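Local coordinates for protein imidazolonepropionase (Unidentified, PDB 2Q09) that catalyses the hydrolytic opening of the imidazolone ring of imidazolone-5-propanoate to give N-formimidoyl-L-glutamate, the third step of histidine degradation, at residues A[289-294]-A[336-341]; A[201-206]-A[235-240]. All coordinates share one frame; numbering follows the deposited sequence.

Contact 1 (A[289-294]-A[336-341]); sequences TAFYFL and CTLFGL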
loop_
_atom_site.group_PDB
_atom_site.type_symbol
_atom_site.label_atom_id
_atom_site.label_comp_id
_atom_site.label_asym_id
_atom_site.label_seq_id
_atom_site.Cartn_x
_atom_site.Cartn_y
_atom_site.Cartn_z
ATOM N N THR A 289 -10.506 -3.885 4.660
ATOM C CA THR A 289 -10.715 -3.241 5.954
ATOM C C THR A 289 -11.691 -2.071 5.889
ATOM O O THR A 289 -12.511 -1.894 6.792
ATOM C CB THR A 289 -9.377 -2.771 6.554
ATOM O OG1 THR A 289 -8.505 -3.901 6.682
ATOM C CG2 THR A 289 -9.593 -2.164 7.932
ATOM N N ALA A 290 -11.610 -1.281 4.820
ATOM C CA ALA A 290 -12.516 -0.148 4.649
ATOM C C ALA A 290 -13.924 -0.691 4.386
ATOM O O ALA A 290 -14.927 -0.106 4.806
ATOM C CB ALA A 290 -12.057 0.728 3.471
ATOM N N PHE A 291 -13.985 -1.808 3.673
ATOM C CA PHE A 291 -15.251 -2.455 3.345
ATOM C C PHE A 291 -15.912 -2.897 4.661
ATOM O O PHE A 291 -17.123 -2.720 4.869
ATOM C CB PHE A 291 -14.973 -3.669 2.460
ATOM C CG PHE A 291 -16.191 -4.480 2.131
ATOM C CD1 PHE A 291 -17.020 -4.115 1.077
ATOM C CD2 PHE A 291 -16.519 -5.598 2.889
ATOM C CE1 PHE A 291 -18.162 -4.846 0.782
ATOM C CE2 PHE A 291 -17.667 -6.346 2.600
ATOM C CZ PHE A 291 -18.489 -5.965 1.544
ATOM N N TYR A 292 -15.105 -3.490 5.535
ATOM C CA TYR A 292 -15.560 -3.953 6.847
ATOM C C TYR A 292 -16.082 -2.802 7.726
ATOM O O TYR A 292 -17.234 -2.797 8.179
ATOM C CB TYR A 292 -14.396 -4.647 7.577
ATOM C CG TYR A 292 -14.455 -4.554 9.087
ATOM C CD1 TYR A 292 -15.285 -5.400 9.832
ATOM C CD2 TYR A 292 -13.703 -3.595 9.769
ATOM C CE1 TYR A 292 -15.363 -5.291 11.227
ATOM C CE2 TYR A 292 -13.776 -3.469 11.158
ATOM C CZ TYR A 292 -14.602 -4.314 11.879
ATOM O OH TYR A 292 -14.683 -4.178 13.246
ATOM N N PHE A 293 -15.207 -1.828 7.961
ATOM C CA PHE A 293 -15.525 -0.701 8.824
ATOM C C PHE A 293 -16.696 0.154 8.359
ATOM O O PHE A 293 -17.489 0.635 9.184
ATOM C CB PHE A 293 -14.283 0.171 9.016
ATOM C CG PHE A 293 -14.327 1.011 10.255
ATOM C CD1 PHE A 293 -14.422 0.413 11.515
ATOM C CD2 PHE A 293 -14.273 2.398 10.170
ATOM C CE1 PHE A 293 -14.478 1.189 12.669
ATOM C CE2 PHE A 293 -14.328 3.183 11.315
ATOM C CZ PHE A 293 -14.425 2.574 12.571
ATOM N N LEU A 294 -16.815 0.337 7.046
ATOM C CA LEU A 294 -17.911 1.133 6.495
ATOM C C LEU A 294 -19.204 0.313 6.450
ATOM O O LEU A 294 -20.266 0.834 6.106
ATOM C CB LEU A 294 -17.557 1.628 5.089
ATOM C CG LEU A 294 -16.587 2.813 5.029
ATOM C CD1 LEU A 294 -16.131 3.042 3.587
ATOM C CD2 LEU A 294 -17.277 4.058 5.569
ATOM N N CYS A 336 -9.513 -12.718 2.590
ATOM C CA CYS A 336 -9.914 -14.116 2.472
ATOM C C CYS A 336 -11.338 -14.317 2.974
ATOM O O CYS A 336 -12.194 -14.838 2.265
ATOM C CB CYS A 336 -8.975 -15.020 3.278
ATOM S SG CYS A 336 -7.291 -15.158 2.624
ATOM N N THR A 337 -11.589 -13.882 4.204
ATOM C CA THR A 337 -12.897 -14.059 4.826
ATOM C C THR A 337 -14.037 -13.263 4.187
ATOM O O THR A 337 -15.122 -13.809 3.979
ATOM C CB THR A 337 -12.840 -13.703 6.328
ATOM O OG1 THR A 337 -11.881 -14.543 6.983
ATOM C CG2 THR A 337 -14.214 -13.903 6.980
ATOM N N LEU A 338 -13.793 -11.999 3.864
ATOM C CA LEU A 338 -14.832 -11.151 3.298
ATOM C C LEU A 338 -14.918 -11.159 1.778
ATOM O O LEU A 338 -16.017 -11.081 1.225
ATOM C CB LEU A 338 -14.647 -9.704 3.775
ATOM C CG LEU A 338 -14.681 -9.455 5.283
ATOM C CD1 LEU A 338 -14.504 -7.953 5.548
ATOM C CD2 LEU A 338 -16.018 -9.935 5.848
ATOM N N PHE A 339 -13.777 -11.229 1.100
ATOM C CA PHE A 339 -13.785 -11.204 -0.361
ATOM C C PHE A 339 -13.578 -12.574 -0.986
ATOM O O PHE A 339 -13.607 -12.710 -2.209
ATOM C CB PHE A 339 -12.730 -10.224 -0.885
ATOM C CG PHE A 339 -13.003 -8.782 -0.533
ATOM C CD1 PHE A 339 -14.273 -8.375 -0.128
ATOM C CD2 PHE A 339 -12.003 -7.827 -0.641
ATOM C CE1 PHE A 339 -14.548 -7.036 0.150
ATOM C CE2 PHE A 339 -12.255 -6.482 -0.370
ATOM C CZ PHE A 339 -13.533 -6.081 0.032
ATOM N N GLY A 340 -13.360 -13.581 -0.148
ATOM C CA GLY A 340 -13.184 -14.932 -0.656
ATOM C C GLY A 340 -11.841 -15.311 -1.263
ATOM O O GLY A 340 -11.736 -16.354 -1.912
ATOM N N LEU A 341 -10.817 -14.482 -1.083
ATOM C CA LEU A 341 -9.510 -14.815 -1.629
ATOM C C LEU A 341 -8.932 -16.016 -0.889
ATOM O O LEU A 341 -9.331 -16.325 0.231
ATOM C CB LEU A 341 -8.538 -13.635 -1.488
ATOM C CG LEU A 341 -8.415 -12.626 -2.633
ATOM C CD1 LEU A 341 -9.739 -11.919 -2.859
ATOM C CD2 LEU A 341 -7.316 -11.608 -2.283
#
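Tyr292 and Leu338 bring the two helical backbones nearest, their CA atoms 8.1 Å apart, and with no hydrogen bond between 289-294 and 336-341 the gap is bridged by side chains alone. The main contact is a T-shaped pair of rings: the edge of Phe339 points at one face of Phe291, with centroids 5.1 Å apart and planes at 68°. Phenylalanine suits both places, since a flat ring can offer a face to another ring's edge. Phe339 CE1 stands over that face, offset toward the rim and 3.6 Å from Phe291 CG, while Phe339 CZ reaches Phe291 CB at 3.7 Å. With CG anti to the backbone N (chi1 176°), Phe291 carries its ring across to the other helix. Leu338 uses one methyl for two partners: CD1 lies at the edge of the Phe291 ring, 4.1 Å from CD2, and 3.9 Å from Tyr292 CB. Cutting Phe291 back to an alanine is likely to leave the edge of Phe339 without the ring face it packs on and to open a gap beside the Leu338 methyl. This is helix-to-helix packing in the amidohydrolase TIM barrel, close to the active site but not part of it. Helix 288-293 follows strand 283-286 of the barrel; Phe339, near the C-terminal end of helix 328-339, also packs on Leu286 of that strand and on Val302 of helix 302-307.

Contact 2 (A[201-206]-A[235-240]); sequences AAAEAG and YGLAVK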
loop_
_atom_site.group_PDB
_atom_site.type_symbol
_atom_site.label_atom_id
_atom_site.label_comp_id
_atom_site.label_asym_id
_atom_site.label_seq_id
_atom_site.Cartn_x
_atom_site.Cartn_y
_atom_site.Cartn_z
ATOM N N ALA A 201 5.489 21.720 -7.714
ATOM C CA ALA A 201 6.340 21.932 -6.543
ATOM C C ALA A 201 6.779 20.599 -5.935
ATOM O O ALA A 201 7.924 20.442 -5.499
ATOM C CB ALA A 201 5.603 22.766 -5.494
ATOM N N ALA A 202 5.858 19.644 -5.905
ATOM C CA ALA A 202 6.155 18.331 -5.346
ATOM C C ALA A 202 7.213 17.622 -6.178
ATOM O O ALA A 202 8.138 17.021 -5.638
ATOM C CB ALA A 202 4.878 17.483 -5.275
ATOM N N ALA A 203 7.066 17.694 -7.496
ATOM C CA ALA A 203 8.002 17.058 -8.417
ATOM C C ALA A 203 9.376 17.717 -8.343
ATOM O O ALA A 203 10.402 17.036 -8.302
ATOM C CB ALA A 203 7.458 17.135 -9.835
ATOM N N GLU A 204 9.389 19.045 -8.322
ATOM C CA GLU A 204 10.636 19.797 -8.244
ATOM C C GLU A 204 11.425 19.389 -7.003
ATOM O O GLU A 204 12.656 19.300 -7.039
ATOM C CB GLU A 204 10.327 21.292 -8.190
ATOM C CG GLU A 204 11.539 22.212 -8.104
ATOM C CD GLU A 204 12.449 22.109 -9.322
ATOM O OE1 GLU A 204 11.948 21.804 -10.425
ATOM O OE2 GLU A 204 13.662 22.346 -9.178
ATOM N N ALA A 205 10.719 19.135 -5.905
ATOM C CA ALA A 205 11.379 18.751 -4.664
ATOM C C ALA A 205 11.634 17.243 -4.577
ATOM O O ALA A 205 12.221 16.771 -3.605
ATOM C CB ALA A 205 10.549 19.209 -3.473
ATOM N N GLY A 206 11.196 16.499 -5.590
ATOM C CA GLY A 206 11.384 15.054 -5.588
ATOM C C GLY A 206 10.637 14.404 -4.433
ATOM O O GLY A 206 11.089 13.404 -3.868
ATOM N N TYR A 235 4.979 15.789 -15.618
ATOM C CA TYR A 235 6.140 15.767 -14.735
ATOM C C TYR A 235 6.723 14.375 -14.558
ATOM O O TYR A 235 7.571 14.148 -13.700
ATOM C CB TYR A 235 5.780 16.390 -13.380
ATOM C CG TYR A 235 5.715 17.897 -13.460
ATOM C CD1 TYR A 235 6.852 18.674 -13.251
ATOM C CD2 TYR A 235 4.543 18.537 -13.854
ATOM C CE1 TYR A 235 6.826 20.060 -13.440
ATOM C CE2 TYR A 235 4.503 19.916 -14.049
ATOM C CZ TYR A 235 5.649 20.670 -13.842
ATOM O OH TYR A 235 5.624 22.026 -14.064
ATOM N N GLY A 236 6.269 13.446 -15.392
ATOM C CA GLY A 236 6.770 12.085 -15.336
ATOM C C GLY A 236 6.485 11.340 -14.052
ATOM O O GLY A 236 7.317 10.567 -13.576
ATOM N N LEU A 237 5.305 11.565 -13.485
ATOM C CA LEU A 237 4.911 10.895 -12.255
ATOM C C LEU A 237 3.856 9.841 -12.559
ATOM O O LEU A 237 2.938 10.085 -13.336
ATOM C CB LEU A 237 4.332 11.899 -11.255
ATOM C CG LEU A 237 5.198 13.089 -10.835
ATOM C CD1 LEU A 237 4.417 13.956 -9.871
ATOM C CD2 LEU A 237 6.483 12.598 -10.192
ATOM N N ALA A 238 3.995 8.676 -11.937
ATOM C CA ALA A 238 3.053 7.576 -12.122
ATOM C C ALA A 238 1.712 7.968 -11.511
ATOM O O ALA A 238 1.662 8.803 -10.607
ATOM C CB ALA A 238 3.592 6.317 -11.449
ATOM N N VAL A 239 0.621 7.382 -12.004
ATOM C CA VAL A 239 -0.698 7.701 -11.467
ATOM C C VAL A 239 -1.443 6.462 -10.962
ATOM O O VAL A 239 -1.087 5.321 -11.282
ATOM C CB VAL A 239 -1.587 8.419 -12.520
ATOM C CG1 VAL A 239 -0.958 9.750 -12.899
ATOM C CG2 VAL A 239 -1.766 7.542 -13.759
ATOM N N LYS A 240 -2.472 6.706 -10.155
ATOM C CA LYS A 240 -3.306 5.651 -9.590
ATOM C C LYS A 240 -4.574 6.352 -9.119
ATOM O O LYS A 240 -4.709 7.568 -9.284
ATOM C CB LYS A 240 -2.613 4.987 -8.397
ATOM C CG LYS A 240 -2.515 5.883 -7.168
ATOM C CD LYS A 240 -1.841 5.182 -5.997
ATOM C CE LYS A 240 -0.370 4.917 -6.299
ATOM N NZ LYS A 240 0.324 4.288 -5.142
#
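This is a small apolar surface contact in which the last turn of helix 187-204 meets the turn that leads from helix 222-234 into strand 238-243, both parts of the amidohydrolase TIM barrel. It covers 110 Å² in all and is centred on a single methyl group, that of Ala203. The backbones come closest at Ala203 and Tyr235, whose CA atoms are 6.7 Å apart, a separation that suits a side chain as short as alanine's. Ala203 CB approaches the Tyr235 ring obliquely, 3.8 Å from CD1, and is 4.0 Å from Tyr235 CB, so the methyl meets the base of the side chain as well as the ring. Tyr235 has CG anti to its carbonyl carbon (chi1 -76°), which directs the ring back alongside helix 187-204, where it also packs on Ile199 and Pro200. Leu237 reaches the same methyl more loosely, its CD1 4.4 Å from Ala203 CB, and rests on Ile199 and on Val211 of strand 210-213. The chain can turn between these two residues because Gly236, at positive phi, is the C' residue of a Schellman motif that ends helix 222-234. Gly206 closes helix 187-204 by the same motif, its N bonded to Ala203 O at 2.9 Å; glycine suits both positions because it accepts positive phi readily. With neither a hydrogen bond nor a salt bridge between the two segments, the contact rests on apolar packing and is probably not strongly directional, while the backbone turn on each side is set by its own hydrogen bonds.

Contacts 1 and 2 share no helix or strand and do not touch: their centres are 32 Å apart, on opposite sides of the chain's centre. Neither is wholly core. Contact 1 is partly buried and joins two helices, with the side chain of Phe291 about 9 Å from the bound inhibitor; contact 2 is a surface contact away from the annotated sites, between a helix end and the turn entering a strand. Both are apolar and lack hydrogen bonds across them, but contact 1 buries 187 Å² and uses large side chains with a defined ring geometry, whereas the smaller contact 2 turns on one alanine methyl, consistent with the closer approach of its backbones.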